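Local coordinates for protein-S-isoprenylcysteine O-methyltransferase (Tribolium castaneum, PDB 5V7P) that methylates the C-terminal carboxylate of isoprenylated cysteine in target proteins, using S-adenosyl-L-methionine as the methyl donor at the endoplasmic reticulum membrane, at residues I91-Y95 / T222-L226; F102-E106 / E170-K174; R208-Y212 / R246-E251. All coordinates share one frame; numbering follows the deposited sequence.

Contact 1: residues I91-Y95 / T222-L226; sequences IFGGY and TQIIL. With MPG ([(Z)-octadec-9-enyl] (2R)-2,3-bis(oxidanyl)propanoate), chain B; D10 (decane), chain J.
Leu226 lays its two methyls against Tyr95. Its CD2 sits 3.9 Å from the centroid of the Tyr95 ring, over one face, as a CH-pi contact, while CD1 reaches back to Tyr95 CB at 3.4 Å and on to Phe92 CD1 at 3.9 Å. Ile225 CG2 adds a further apolar contact, meeting Tyr95 CB at 4.0 Å.

The polar contacts lead to bound lipid. With CG trans to the backbone N (chi1 157°), the Tyr95 ring reaches across to the other helix, and its OH hydrogen-bonds O3 of the bound lipid MPG at 2.9 Å, with Trp139 as a second partner. Gln223 NE2 donates to Thr222 OG1 (3.3 Å), and OG1 also bonds the Ser219 carbonyl; Gln223 OE1 bonds Asn228 ND2. A leucine in place of Tyr95 would probably leave the lipid hydroxyl and the Trp139 indole without this mate and deprive Leu226 CD2 of its ring face.

Helix 90-113 and the end of helix 210-225 thus meet inside the membrane bundle, with helix 129-148 packing on Ile91, Tyr95, Gln223 and Leu226, helix 156-180 on Ile91 and Ile225, and helix 231-258 on Gln223.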
loop_
_atom_site.group_PDB
_atom_site.type_symbol
_atom_site.label_atom_id
_atom_site.label_comp_id
_atom_site.label_asym_id
_atom_site.label_seq_id
_atom_site.Cartn_x
_atom_site.Cartn_y
_atom_site.Cartn_z
ATOM N N ILE A 91 -4.273 22.509 10.766
ATOM C CA ILE A 91 -4.250 21.062 10.953
ATOM C C ILE A 91 -3.988 20.352 9.630
ATOM O O ILE A 91 -3.201 19.399 9.562
ATOM C CB ILE A 91 -5.574 20.596 11.587
ATOM C CG1 ILE A 91 -5.777 21.245 12.960
ATOM C CG2 ILE A 91 -5.615 19.094 11.706
ATOM C CD1 ILE A 91 -4.632 21.046 13.928
ATOM N N PHE A 92 -4.648 20.797 8.561
ATOM C CA PHE A 92 -4.539 20.098 7.289
ATOM C C PHE A 92 -3.111 20.116 6.759
ATOM O O PHE A 92 -2.695 19.179 6.070
ATOM C CB PHE A 92 -5.496 20.719 6.274
ATOM C CG PHE A 92 -5.829 19.813 5.127
ATOM C CD1 PHE A 92 -6.804 18.840 5.257
ATOM C CD2 PHE A 92 -5.165 19.931 3.917
ATOM C CE1 PHE A 92 -7.113 18.003 4.205
ATOM C CE2 PHE A 92 -5.470 19.097 2.860
ATOM C CZ PHE A 92 -6.445 18.132 3.003
ATOM N N GLY A 93 -2.347 21.164 7.076
ATOM C CA GLY A 93 -0.969 21.225 6.620
ATOM C C GLY A 93 -0.114 20.105 7.182
ATOM O O GLY A 93 0.659 19.477 6.455
ATOM N N GLY A 94 -0.237 19.844 8.485
ATOM C CA GLY A 94 0.520 18.755 9.081
ATOM C C GLY A 94 0.123 17.403 8.522
ATOM O O GLY A 94 0.961 16.511 8.369
ATOM N N TYR A 95 -1.162 17.235 8.206
ATOM C CA TYR A 95 -1.622 15.995 7.590
ATOM C C TYR A 95 -0.982 15.794 6.222
ATOM O O TYR A 95 -0.507 14.699 5.899
ATOM C CB TYR A 95 -3.147 16.012 7.484
ATOM C CG TYR A 95 -3.707 15.092 6.424
ATOM C CD1 TYR A 95 -3.936 13.751 6.693
ATOM C CD2 TYR A 95 -4.015 15.567 5.155
ATOM C CE1 TYR A 95 -4.449 12.907 5.728
ATOM C CE2 TYR A 95 -4.528 14.729 4.181
ATOM C CZ TYR A 95 -4.744 13.399 4.474
ATOM O OH TYR A 95 -5.256 12.554 3.516
ATOM N N THR A 222 -3.550 9.563 11.047
ATOM C CA THR A 222 -3.789 10.633 10.083
ATOM C C THR A 222 -5.132 11.305 10.332
ATOM O O THR A 222 -5.251 12.531 10.231
ATOM C CB THR A 222 -3.729 10.092 8.653
ATOM O OG1 THR A 222 -4.769 9.129 8.455
ATOM C CG2 THR A 222 -2.373 9.452 8.368
ATOM N N GLN A 223 -6.156 10.518 10.662
ATOM C CA GLN A 223 -7.478 11.075 10.912
ATOM C C GLN A 223 -7.603 11.692 12.296
ATOM O O GLN A 223 -8.473 12.544 12.503
ATOM C CB GLN A 223 -8.541 9.990 10.718
ATOM C CG GLN A 223 -8.544 9.407 9.317
ATOM C CD GLN A 223 -8.582 10.485 8.252
ATOM O OE1 GLN A 223 -9.524 11.272 8.187
ATOM N NE2 GLN A 223 -7.540 10.545 7.429
ATOM N N ILE A 224 -6.757 11.289 13.244
ATOM C CA ILE A 224 -6.684 12.014 14.506
ATOM C C ILE A 224 -6.048 13.379 14.284
ATOM O O ILE A 224 -6.464 14.380 14.881
ATOM C CB ILE A 224 -5.920 11.191 15.560
ATOM C CG1 ILE A 224 -6.637 9.855 15.795
ATOM C CG2 ILE A 224 -5.791 11.985 16.863
ATOM C CD1 ILE A 224 -5.985 8.953 16.828
ATOM N N ILE A 225 -5.035 13.446 13.418
ATOM C CA ILE A 225 -4.474 14.739 13.038
ATOM C C ILE A 225 -5.589 15.660 12.569
ATOM O O ILE A 225 -5.746 16.781 13.062
ATOM C CB ILE A 225 -3.395 14.566 11.952
ATOM C CG1 ILE A 225 -2.253 13.692 12.476
ATOM C CG2 ILE A 225 -2.866 15.929 11.491
ATOM C CD1 ILE A 225 -1.187 13.368 11.444
ATOM N N LEU A 226 -6.400 15.178 11.626
ATOM C CA LEU A 226 -7.483 15.957 11.040
ATOM C C LEU A 226 -8.646 16.187 11.997
ATOM O O LEU A 226 -9.519 17.006 11.691
ATOM C CB LEU A 226 -7.990 15.248 9.775
ATOM C CG LEU A 226 -7.628 15.773 8.381
ATOM C CD1 LEU A 226 -6.340 16.581 8.349
ATOM C CD2 LEU A 226 -7.522 14.603 7.415
HETATM C C2 MPG B . -8.055 5.011 3.838
HETATM C C3 MPG B . -7.709 4.366 5.175
HETATM C C4 MPG B . -6.935 3.065 4.980
HETATM C C5 MPG B . -6.381 2.617 6.314
HETATM C C6 MPG B . -5.749 1.245 6.150
HETATM C C7 MPG B . -4.531 1.261 5.230
HETATM C C8 MPG B . -4.556 -0.036 4.441
HETATM C C9 MPG B . -3.179 -0.268 3.825
HETATM C C10 MPG B . -2.947 -0.231 2.533
HETATM C C11 MPG B . -4.029 0.045 1.487
HETATM C C12 MPG B . -3.400 0.728 0.284
HETATM C C13 MPG B . -2.498 -0.241 -0.471
HETATM C C14 MPG B . -1.518 0.574 -1.302
HETATM C C15 MPG B . -0.762 -0.338 -2.265
HETATM C C16 MPG B . -0.845 0.209 -3.688
HETATM O O1 MPG B . -6.440 6.714 3.485
HETATM C C1 MPG B . -6.807 5.439 3.067
HETATM C CXD MPG B . -4.569 8.160 4.321
HETATM O O2 MPG B . -4.210 8.438 5.644
HETATM C C21 MPG B . -5.490 9.277 3.807
HETATM O O3 MPG B . -5.883 10.101 4.867
HETATM O O4 MPG B . -4.857 5.886 4.859
HETATM C CX3 MPG B . -5.284 6.816 4.260
HETATM C C1 D10 J . -6.049 18.896 -0.795
HETATM C C2 D10 J . -5.026 17.971 -1.452
HETATM C C3 D10 J . -4.324 17.124 -0.392
HETATM C C4 D10 J . -3.337 16.186 -1.085
HETATM C C5 D10 J . -2.639 15.301 -0.056
HETATM C C6 D10 J . -1.745 14.302 -0.790
HETATM C C7 D10 J . -0.974 13.456 0.220
HETATM C C8 D10 J . -0.391 12.229 -0.482
HETATM C C9 D10 J . 0.687 12.667 -1.470
#

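Contact 2: residues F102-E106 / E170-K174; sequences FHYSE and EVLRK. With MPG ([(Z)-octadec-9-enyl] (2R)-2,3-bis(oxidanyl)propanoate), chain R.
Segments 102-106 of helix 90-113 and 170-174 of helix 156-180 run nearly parallel, 19° apart with axes 11.5 Å from each other at closest approach; the CA atoms of Phe102 and Glu170, and of Glu106 and Lys174, lie nearest each other. At that spacing long side chains do the bridging.

Lys174 is central. Bent at chi2 (57°) and extended beyond it, it delivers NZ to two carboxylates, one from each helix: a hydrogen-bonded salt bridge to Glu106 OE2 at 2.7 Å, met nearly head-on down the C-O bond, and another to Glu170 OE2 at 2.7 Å through that oxygen's syn lone pair. The ammonium thus lies between two acids whose OE2 atoms are 4.8 Å apart, and probably eases their mutual repulsion. NZ also makes an off-centre cation-pi contact with Phe102, 4.6 Å from the ring centroid.

Glu106 OE2 has a second cation, Arg173 NH2 at 2.7 Å. The two groups lie face over face, planes 20° apart, so this salt bridge is made from above the guanidinium and not edge-on through its N-H groups. Phe102 CZ comes to the guanidinium edge, 3.5 Å from Arg173 NH2.

Glu106 OE1 is also held by His186, and the Arg173 side chain lies about 6 Å from bound S-adenosylhomocysteine, so the network of four charges borders the cofactor site. Helix 210-225 closes one flank, with Trp218 stacking on Phe102 and Trp215 touching Arg173.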
loop_
_atom_site.group_PDB
_atom_site.type_symbol
_atom_site.label_atom_id
_atom_site.label_comp_id
_atom_site.label_asym_id
_atom_site.label_seq_id
_atom_site.Cartn_x
_atom_site.Cartn_y
_atom_site.Cartn_z
ATOM N N PHE A 102 5.349 9.723 4.417
ATOM C CA PHE A 102 5.062 8.295 4.423
ATOM C C PHE A 102 5.364 7.673 3.067
ATOM O O PHE A 102 6.109 6.691 2.970
ATOM C CB PHE A 102 3.604 8.044 4.802
ATOM C CG PHE A 102 3.191 6.605 4.668
ATOM C CD1 PHE A 102 3.368 5.723 5.719
ATOM C CD2 PHE A 102 2.643 6.133 3.485
ATOM C CE1 PHE A 102 2.999 4.399 5.599
ATOM C CE2 PHE A 102 2.272 4.808 3.358
ATOM C CZ PHE A 102 2.450 3.940 4.416
ATOM N N HIS A 103 4.793 8.238 2.002
ATOM C CA HIS A 103 4.906 7.617 0.688
ATOM C C HIS A 103 6.335 7.675 0.161
ATOM O O HIS A 103 6.802 6.725 -0.478
ATOM C CB HIS A 103 3.938 8.283 -0.288
ATOM C CG HIS A 103 2.499 7.966 -0.016
ATOM N ND1 HIS A 103 1.947 6.732 -0.282
ATOM C CD2 HIS A 103 1.502 8.719 0.507
ATOM C CE1 HIS A 103 0.671 6.739 0.062
ATOM N NE2 HIS A 103 0.376 7.933 0.544
ATOM N N TYR A 104 7.054 8.770 0.419
ATOM C CA TYR A 104 8.426 8.859 -0.069
ATOM C C TYR A 104 9.351 7.943 0.721
ATOM O O TYR A 104 10.097 7.146 0.140
ATOM C CB TYR A 104 8.946 10.292 -0.008
ATOM C CG TYR A 104 10.420 10.323 -0.330
ATOM C CD1 TYR A 104 10.867 10.032 -1.611
ATOM C CD2 TYR A 104 11.364 10.590 0.650
ATOM C CE1 TYR A 104 12.207 10.031 -1.912
ATOM C CE2 TYR A 104 12.711 10.593 0.355
ATOM C CZ TYR A 104 13.124 10.311 -0.929
ATOM O OH TYR A 104 14.460 10.305 -1.237
ATOM N N SER A 105 9.337 8.062 2.052
ATOM C CA SER A 105 10.183 7.206 2.874
ATOM C C SER A 105 9.908 5.733 2.608
ATOM O O SER A 105 10.803 4.895 2.764
ATOM C CB SER A 105 9.972 7.530 4.354
ATOM O OG SER A 105 8.617 7.341 4.726
ATOM N N GLU A 106 8.679 5.402 2.204
ATOM C CA GLU A 106 8.369 4.030 1.814
ATOM C C GLU A 106 9.175 3.618 0.587
ATOM O O GLU A 106 9.695 2.497 0.522
ATOM C CB GLU A 106 6.872 3.897 1.540
ATOM C CG GLU A 106 6.383 2.468 1.445
ATOM C CD GLU A 106 6.226 1.808 2.800
ATOM O OE1 GLU A 106 6.080 0.568 2.840
ATOM O OE2 GLU A 106 6.239 2.523 3.824
ATOM N N GLU A 170 5.239 5.319 12.083
ATOM C CA GLU A 170 6.221 5.410 11.011
ATOM C C GLU A 170 7.552 4.805 11.433
ATOM O O GLU A 170 8.175 4.064 10.662
ATOM C CB GLU A 170 6.409 6.865 10.582
ATOM C CG GLU A 170 5.752 7.195 9.254
ATOM C CD GLU A 170 6.456 6.535 8.087
ATOM O OE1 GLU A 170 7.664 6.793 7.898
ATOM O OE2 GLU A 170 5.811 5.746 7.367
ATOM N N VAL A 171 8.004 5.105 12.652
ATOM C CA VAL A 171 9.262 4.541 13.132
ATOM C C VAL A 171 9.155 3.025 13.219
ATOM O O VAL A 171 10.038 2.295 12.756
ATOM C CB VAL A 171 9.647 5.165 14.486
ATOM C CG1 VAL A 171 10.904 4.508 15.055
ATOM C CG2 VAL A 171 9.870 6.662 14.326
ATOM N N LEU A 172 8.065 2.526 13.806
ATOM C CA LEU A 172 7.854 1.084 13.870
ATOM C C LEU A 172 7.916 0.468 12.480
ATOM O O LEU A 172 8.589 -0.546 12.263
ATOM C CB LEU A 172 6.502 0.780 14.524
ATOM C CG LEU A 172 6.335 -0.545 15.280
ATOM C CD1 LEU A 172 4.868 -0.956 15.304
ATOM C CD2 LEU A 172 7.193 -1.668 14.714
ATOM N N ARG A 173 7.224 1.084 11.519
ATOM C CA ARG A 173 7.134 0.533 10.172
ATOM C C ARG A 173 8.510 0.441 9.521
ATOM O O ARG A 173 8.930 -0.630 9.067
ATOM C CB ARG A 173 6.191 1.395 9.328
ATOM C CG ARG A 173 6.066 0.963 7.872
ATOM C CD ARG A 173 4.706 0.390 7.584
ATOM N NE ARG A 173 4.754 -0.565 6.479
ATOM C CZ ARG A 173 4.554 -0.261 5.202
ATOM N NH1 ARG A 173 4.630 -1.208 4.277
ATOM N NH2 ARG A 173 4.273 0.983 4.842
ATOM N N LYS A 174 9.221 1.568 9.454
ATOM C CA LYS A 174 10.492 1.596 8.736
ATOM C C LYS A 174 11.535 0.716 9.414
ATOM O O LYS A 174 12.347 0.075 8.736
ATOM C CB LYS A 174 10.990 3.034 8.610
ATOM C CG LYS A 174 10.579 3.715 7.311
ATOM C CD LYS A 174 9.066 3.715 7.116
ATOM C CE LYS A 174 8.684 4.326 5.780
ATOM N NZ LYS A 174 7.205 4.351 5.574
HETATM C C2 MPG R . 15.527 -3.107 17.832
HETATM C C3 MPG R . 15.032 -1.712 17.458
HETATM C C4 MPG R . 14.202 -1.164 18.614
HETATM C C5 MPG R . 13.721 0.245 18.274
HETATM C C6 MPG R . 12.431 0.179 17.460
HETATM C C7 MPG R . 11.718 1.528 17.522
HETATM C C8 MPG R . 10.283 1.363 17.037
HETATM C C9 MPG R . 9.456 2.567 17.505
HETATM C C10 MPG R . 8.266 2.489 18.066
HETATM C C11 MPG R . 7.507 1.189 18.341
HETATM C C12 MPG R . 7.108 1.135 19.810
HETATM C C13 MPG R . 6.009 2.162 20.072
HETATM O O1 MPG R . 17.464 -4.451 17.555
HETATM C C1 MPG R . 16.644 -3.534 16.886
HETATM C CXD MPG R . 19.443 -6.015 17.378
HETATM O O2 MPG R . 18.932 -7.233 17.842
HETATM C C21 MPG R . 20.036 -5.235 18.549
HETATM O O3 MPG R . 20.802 -6.097 19.345
HETATM O O4 MPG R . 18.181 -5.203 15.560
HETATM C CX3 MPG R . 18.320 -5.198 16.738
#

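Contact 3: residues R208-Y212 / R246-E251; sequences RHPSY and RIYIEE. With SAH (S-adenosyl-L-homocysteine), chain C.
His209 presents one ring face to Ile247, whose CG1 stands 3.9 Å from the ring centroid in a CH-pi contact, while CB of Arg208 covers the opposite face. The ring's two nitrogens then work in different directions: NE2 donates to Glu251 OE2 at 2.6 Å, on the anti side and tilted out of the carboxylate plane, and ND1 accepts from the amino N of S-adenosylhomocysteine at 3.0 Å. Glu251 OE2 takes two more hydrogen bonds from Arg208, whose NE and NH2 grip this one atom side-on, while NH1 bonds the Val269 carbonyl. Glu251, itself held by Arg208, is thus a second-shell residue that probably helps fix the rotation of the His209 ring.

Tyr212 OH donates to the syn lone pair of Glu250 OE1 at 2.5 Å, and Arg246 NE donates to the same OH at 2.8 Å, nearly straight at 165°. Glu250 OE2 accepts from the cofactor N at 2.6 Å.

Ser211 N and OG and Tyr212 N hold the cofactor's carboxylate at the first turn of helix 210-225. His209, Ser211, Tyr212 and Glu250 hold the amino-acid end of the S-adenosylmethionine site of the isoprenylcysteine methyltransferase family, beside Arg246, which probably binds substrate.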
loop_
_atom_site.group_PDB
_atom_site.type_symbol
_atom_site.label_atom_id
_atom_site.label_comp_id
_atom_site.label_asym_id
_atom_site.label_seq_id
_atom_site.Cartn_x
_atom_site.Cartn_y
_atom_site.Cartn_z
ATOM N N ARG A 208 4.489 -10.147 15.250
ATOM C CA ARG A 208 4.739 -10.934 14.051
ATOM C C ARG A 208 4.631 -10.104 12.779
ATOM O O ARG A 208 5.214 -10.482 11.758
ATOM C CB ARG A 208 3.764 -12.113 13.977
ATOM C CG ARG A 208 3.827 -13.035 15.182
ATOM C CD ARG A 208 3.485 -14.467 14.810
ATOM N NE ARG A 208 2.123 -14.607 14.298
ATOM C CZ ARG A 208 1.049 -14.847 15.045
ATOM N NH1 ARG A 208 1.153 -14.975 16.360
ATOM N NH2 ARG A 208 -0.143 -14.959 14.474
ATOM N N HIS A 209 3.915 -8.984 12.820
ATOM C CA HIS A 209 3.709 -8.133 11.649
ATOM C C HIS A 209 3.905 -6.672 12.038
ATOM O O HIS A 209 2.983 -5.856 11.943
ATOM C CB HIS A 209 2.320 -8.370 11.060
ATOM C CG HIS A 209 2.003 -9.818 10.845
ATOM N ND1 HIS A 209 2.511 -10.542 9.788
ATOM C CD2 HIS A 209 1.243 -10.680 11.560
ATOM C CE1 HIS A 209 2.072 -11.785 9.858
ATOM N NE2 HIS A 209 1.301 -11.895 10.924
ATOM N N PRO A 210 5.116 -6.303 12.468
ATOM C CA PRO A 210 5.331 -4.931 12.955
ATOM C C PRO A 210 5.116 -3.863 11.895
ATOM O O PRO A 210 4.745 -2.734 12.241
ATOM C CB PRO A 210 6.787 -4.959 13.445
ATOM C CG PRO A 210 7.424 -6.075 12.680
ATOM C CD PRO A 210 6.352 -7.102 12.489
ATOM N N SER A 211 5.344 -4.171 10.616
ATOM C CA SER A 211 5.112 -3.170 9.581
ATOM C C SER A 211 3.621 -2.901 9.407
ATOM O O SER A 211 3.218 -1.763 9.150
ATOM C CB SER A 211 5.745 -3.612 8.259
ATOM O OG SER A 211 4.846 -4.370 7.469
ATOM N N TYR A 212 2.783 -3.931 9.562
ATOM C CA TYR A 212 1.341 -3.711 9.510
ATOM C C TYR A 212 0.838 -3.020 10.770
ATOM O O TYR A 212 -0.116 -2.236 10.706
ATOM C CB TYR A 212 0.610 -5.038 9.302
ATOM C CG TYR A 212 0.985 -5.770 8.027
ATOM C CD1 TYR A 212 1.610 -5.110 6.975
ATOM C CD2 TYR A 212 0.716 -7.124 7.880
ATOM C CE1 TYR A 212 1.954 -5.780 5.814
ATOM C CE2 TYR A 212 1.052 -7.796 6.724
ATOM C CZ TYR A 212 1.671 -7.120 5.695
ATOM O OH TYR A 212 2.014 -7.788 4.542
ATOM N N ARG A 246 -5.200 -9.883 4.877
ATOM C CA ARG A 246 -3.828 -9.967 4.384
ATOM C C ARG A 246 -2.985 -10.883 5.263
ATOM O O ARG A 246 -2.271 -11.759 4.762
ATOM C CB ARG A 246 -3.217 -8.567 4.313
ATOM C CG ARG A 246 -1.877 -8.507 3.603
ATOM C CD ARG A 246 -1.335 -7.090 3.583
ATOM N NE ARG A 246 -0.074 -6.987 2.854
ATOM C CZ ARG A 246 0.047 -6.656 1.571
ATOM N NH1 ARG A 246 -1.020 -6.382 0.834
ATOM N NH2 ARG A 246 1.252 -6.596 1.021
ATOM N N ILE A 247 -3.056 -10.695 6.583
ATOM C CA ILE A 247 -2.255 -11.507 7.497
ATOM C C ILE A 247 -2.637 -12.975 7.383
ATOM O O ILE A 247 -1.774 -13.861 7.423
ATOM C CB ILE A 247 -2.409 -10.990 8.941
ATOM C CG1 ILE A 247 -1.596 -9.703 9.118
ATOM C CG2 ILE A 247 -1.969 -12.048 9.962
ATOM C CD1 ILE A 247 -1.824 -8.994 10.437
ATOM N N TYR A 248 -3.933 -13.259 7.245
ATOM C CA TYR A 248 -4.397 -14.642 7.233
ATOM C C TYR A 248 -3.768 -15.419 6.084
ATOM O O TYR A 248 -3.180 -16.488 6.289
ATOM C CB TYR A 248 -5.922 -14.676 7.140
ATOM C CG TYR A 248 -6.521 -16.045 7.366
ATOM C CD1 TYR A 248 -6.631 -16.572 8.646
ATOM C CD2 TYR A 248 -6.986 -16.807 6.301
ATOM C CE1 TYR A 248 -7.181 -17.821 8.860
ATOM C CE2 TYR A 248 -7.539 -18.058 6.505
ATOM C CZ TYR A 248 -7.633 -18.560 7.787
ATOM O OH TYR A 248 -8.182 -19.803 7.998
ATOM N N ILE A 249 -3.881 -14.895 4.863
ATOM C CA ILE A 249 -3.259 -15.552 3.718
ATOM C C ILE A 249 -1.742 -15.514 3.839
ATOM O O ILE A 249 -1.053 -16.453 3.419
ATOM C CB ILE A 249 -3.732 -14.895 2.405
ATOM C CG1 ILE A 249 -3.166 -15.629 1.184
ATOM C CG2 ILE A 249 -3.343 -13.425 2.355
ATOM C CD1 ILE A 249 -3.736 -17.016 0.981
ATOM N N GLU A 250 -1.198 -14.438 4.412
ATOM C CA GLU A 250 0.251 -14.276 4.469
ATOM C C GLU A 250 0.889 -15.320 5.375
ATOM O O GLU A 250 1.947 -15.870 5.047
ATOM C CB GLU A 250 0.590 -12.863 4.943
ATOM C CG GLU A 250 2.075 -12.591 5.110
ATOM C CD GLU A 250 2.379 -11.111 5.252
ATOM O OE1 GLU A 250 1.591 -10.290 4.740
ATOM O OE2 GLU A 250 3.402 -10.766 5.879
ATOM N N GLU A 251 0.262 -15.612 6.514
ATOM C CA GLU A 251 0.811 -16.595 7.435
ATOM C C GLU A 251 0.615 -18.025 6.953
ATOM O O GLU A 251 1.388 -18.906 7.344
ATOM C CB GLU A 251 0.185 -16.425 8.820
ATOM C CG GLU A 251 0.604 -15.146 9.520
ATOM C CD GLU A 251 0.258 -15.149 10.996
ATOM O OE1 GLU A 251 -0.520 -16.027 11.424
ATOM O OE2 GLU A 251 0.766 -14.275 11.729
HETATM N N SAH C . 3.985 -9.000 7.721
HETATM C CA SAH C . 5.323 -8.485 7.977
HETATM C CB SAH C . 6.079 -8.292 6.667
HETATM C CG SAH C . 5.320 -7.503 5.605
HETATM S SD SAH C . 6.184 -7.547 4.013
HETATM C C SAH C . 5.263 -7.168 8.747
HETATM O O SAH C . 4.210 -6.534 8.843
HETATM O OXT SAH C . 6.263 -6.701 9.293
HETATM C "C5'" SAH C . 5.366 -9.063 3.435
HETATM C "C4'" SAH C . 6.333 -10.207 3.158
HETATM O "O4'" SAH C . 7.125 -10.462 4.301
HETATM C "C3'" SAH C . 5.570 -11.484 2.838
HETATM O "O3'" SAH C . 5.922 -11.966 1.562
HETATM C "C2'" SAH C . 5.951 -12.475 3.919
HETATM O "O2'" SAH C . 6.242 -13.741 3.372
HETATM C "C1'" SAH C . 7.166 -11.845 4.595
HETATM N N9 SAH C . 7.198 -12.043 6.059
HETATM C C8 SAH C . 6.184 -11.834 6.957
HETATM N N7 SAH C . 6.633 -12.119 8.199
HETATM C C5 SAH C . 7.923 -12.505 8.107
HETATM C C6 SAH C . 8.847 -12.904 9.060
HETATM N N6 SAH C . 8.518 -12.958 10.348
HETATM N N1 SAH C . 10.117 -13.248 8.656
HETATM C C2 SAH C . 10.465 -13.196 7.324
HETATM N N3 SAH C . 9.540 -12.799 6.384
HETATM C C4 SAH C . 8.291 -12.460 6.771
HETATM O O HOH W 1 3.665 -6.069 2.418
#

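How the contacts relate
Contact 1 and contact 3 are both buried, whereas contact 2, though closest to the middle of the chain, is only partly so. Helix 90-113 serves contacts 1 and 2, and helix 210-225 serves contacts 1 and 3 from its two ends, their centres about 27 Å apart. Chemistry changes along the way: aliphatic and aromatic packing between helices, with a lipid headgroup bound at its edge, in contact 1, a charge network between helices in contact 2, and acids, arginines and a histidine around the cofactor in contact 3. Contacts 2 and 3 touch directly, Arg173 CD lying 3.1 Å from Ser211 O, so the salt-bridged arginine also backs the cofactor-binding turn.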